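Local coordinates for probable thiosulfate sulfurtransferase (Thermus thermophilus, PDB 2EG4), which probably transfers sulfur from thiosulfate to cyanide as a two-domain rhodanese-like sulfurtransferase, and binds a zinc ion, at residues B[28-33]-B[75-80]. Residues are numbered along the deposited sequence; the frame is centred on the assembly and turned at random.
Sequences HLDLSA and LCRTAF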
loop_
_atom_site.group_PDB
_atom_site.type_symbol
_atom_site.label_atom_id
_atom_site.label_comp_id
_atom_site.label_asym_id
_atom_site.label_seq_id
_atom_site.Cartn_x
_atom_site.Cartn_y
_atom_site.Cartn_z
ATOM N N HIS B 28 14.170 4.015 8.949
ATOM C CA HIS B 28 13.955 2.740 8.272
ATOM C C HIS B 28 12.577 2.198 8.649
ATOM O O HIS B 28 12.224 2.166 9.831
ATOM C CB HIS B 28 15.052 1.749 8.666
ATOM C CG HIS B 28 14.835 0.363 8.144
ATOM N ND1 HIS B 28 13.944 -0.516 8.720
ATOM C CD2 HIS B 28 15.396 -0.297 7.104
ATOM C CE1 HIS B 28 13.966 -1.660 8.057
ATOM N NE2 HIS B 28 14.840 -1.553 7.072
ATOM N N LEU B 29 11.796 1.784 7.652
ATOM C CA LEU B 29 10.454 1.259 7.906
ATOM C C LEU B 29 9.921 0.424 6.748
ATOM O O LEU B 29 9.991 0.831 5.587
ATOM C CB LEU B 29 9.483 2.408 8.198
ATOM C CG LEU B 29 8.024 2.043 8.500
ATOM C CD1 LEU B 29 7.940 1.242 9.814
ATOM C CD2 LEU B 29 7.201 3.306 8.630
ATOM N N ASP B 30 9.379 -0.742 7.083
ATOM C CA ASP B 30 8.827 -1.667 6.102
ATOM C C ASP B 30 7.590 -2.333 6.704
ATOM O O ASP B 30 7.701 -3.258 7.507
ATOM C CB ASP B 30 9.875 -2.727 5.752
ATOM C CG ASP B 30 9.534 -3.508 4.498
ATOM O OD1 ASP B 30 8.367 -3.943 4.342
ATOM O OD2 ASP B 30 10.444 -3.703 3.667
ATOM N N LEU B 31 6.412 -1.859 6.322
ATOM C CA LEU B 31 5.168 -2.411 6.842
ATOM C C LEU B 31 4.639 -3.551 5.982
ATOM O O LEU B 31 3.465 -3.585 5.604
ATOM C CB LEU B 31 4.131 -1.298 6.959
ATOM C CG LEU B 31 4.585 -0.203 7.925
ATOM C CD1 LEU B 31 3.631 0.974 7.885
ATOM C CD2 LEU B 31 4.658 -0.785 9.340
ATOM N N SER B 32 5.515 -4.509 5.706
ATOM C CA SER B 32 5.170 -5.657 4.878
ATOM C C SER B 32 4.073 -6.613 5.364
ATOM O O SER B 32 2.922 -6.542 4.932
ATOM C CB SER B 32 6.439 -6.467 4.593
ATOM O OG SER B 32 6.162 -7.575 3.750
ATOM N N ALA B 33 4.456 -7.513 6.261
ATOM C CA ALA B 33 3.578 -8.552 6.794
ATOM C C ALA B 33 2.199 -8.223 7.376
ATOM O O ALA B 33 1.218 -8.883 7.033
ATOM C CB ALA B 33 4.362 -9.386 7.807
ATOM N N LEU B 75 7.776 -0.538 -0.632
ATOM C CA LEU B 75 7.737 0.920 -0.655
ATOM C C LEU B 75 6.299 1.425 -0.673
ATOM O O LEU B 75 5.943 2.327 0.090
ATOM C CB LEU B 75 8.455 1.469 -1.893
ATOM C CG LEU B 75 8.201 2.966 -2.155
ATOM C CD1 LEU B 75 8.804 3.819 -1.058
ATOM C CD2 LEU B 75 8.789 3.352 -3.501
ATOM N N CYS B 76 5.488 0.843 -1.553
ATOM C CA CYS B 76 4.092 1.258 -1.697
ATOM C C CYS B 76 3.170 0.834 -0.549
ATOM O O CYS B 76 2.358 1.623 -0.086
ATOM C CB CYS B 76 3.522 0.749 -3.028
ATOM S SG CYS B 76 4.287 1.463 -4.519
ATOM N N ARG B 77 3.263 -0.400 -0.073
ATOM C CA ARG B 77 2.353 -0.738 1.019
ATOM C C ARG B 77 2.714 0.127 2.227
ATOM O O ARG B 77 1.836 0.553 2.978
ATOM C CB ARG B 77 2.416 -2.225 1.366
ATOM C CG ARG B 77 3.775 -2.691 1.723
ATOM C CD ARG B 77 3.729 -4.096 2.283
ATOM N NE ARG B 77 5.085 -4.576 2.471
ATOM C CZ ARG B 77 5.746 -5.350 1.618
ATOM N NH1 ARG B 77 5.177 -5.765 0.486
ATOM N NH2 ARG B 77 6.996 -5.687 1.900
ATOM N N THR B 78 3.995 0.440 2.381
ATOM C CA THR B 78 4.435 1.278 3.493
ATOM C C THR B 78 3.939 2.722 3.324
ATOM O O THR B 78 3.425 3.338 4.262
ATOM C CB THR B 78 5.970 1.272 3.627
ATOM O OG1 THR B 78 6.424 -0.073 3.848
ATOM C CG2 THR B 78 6.409 2.156 4.785
ATOM N N ALA B 79 4.081 3.263 2.120
ATOM C CA ALA B 79 3.602 4.610 1.873
ATOM C C ALA B 79 2.082 4.628 2.039
ATOM O O ALA B 79 1.503 5.633 2.486
ATOM C CB ALA B 79 3.990 5.058 0.446
ATOM N N PHE B 80 1.434 3.527 1.671
ATOM C CA PHE B 80 -0.011 3.431 1.784
ATOM C C PHE B 80 -0.483 3.598 3.231
ATOM O O PHE B 80 -1.463 4.285 3.490
ATOM C CB PHE B 80 -0.528 2.099 1.254
ATOM C CG PHE B 80 -2.018 2.001 1.265
ATOM C CD1 PHE B 80 -2.774 2.608 0.272
ATOM C CD2 PHE B 80 -2.683 1.361 2.314
ATOM C CE1 PHE B 80 -4.158 2.582 0.326
ATOM C CE2 PHE B 80 -4.069 1.333 2.371
ATOM C CZ PHE B 80 -4.811 1.945 1.377
#
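In Thr78, chi1 of -60° sets OG1 anti to the carbonyl carbon, where it meets the backbone N of Leu31. Arg77 has chi1 of 57°, which holds CG between its own N and carbonyl carbon. From there its chain runs extended to NE and carries the guanidinium towards Asp30. The contact belongs to the N-terminal rhodanese-like domain. It joins helix 73-84 to the loop that leaves edge strand 27-28 of the parallel sheet.

Leu31 N donates to Thr78 OG1 over 3.1 Å with an N-H...O angle of 161°. This bond is nearly straight. Thr78 OG1 also bonds to Arg74 O, one turn back in the helix, so the hydroxyl is gripped from two partners. Leu31 is the centre of an inverse gamma turn, and the bond to Thr78 OG1 ties this bend to the helix. On the other branch of Thr78, CG2 packs against Leu29, 4.1 Å from Leu29 CG. The side chains of Leu29 and Leu31 go on to touch Leu82 of the same helix.

Arg77 NH2 and Asp30 OD1 form a salt bridge of 3.3 Å. NH2 is crowded against Ser32 in the model, so this bridge is doubtful in detail. Ser32 OG is modelled over one face of the guanidinium, but the two residues are too close there, so this placing is doubtful. Asp30 OD1 sits near the guanidinium plane. Arg77 NH1 is bonded to Ala195 O, so the same side chain links the loop to the second rhodanese-like domain. Replacing Arg77 by an alanine is likely to cost Asp30 this charged neighbour and Ala195 O this donor, and so to weaken the tie between the loop and the second domain. Lower on the arginine, the aliphatic CD rests 3.4 Å from Leu31 O.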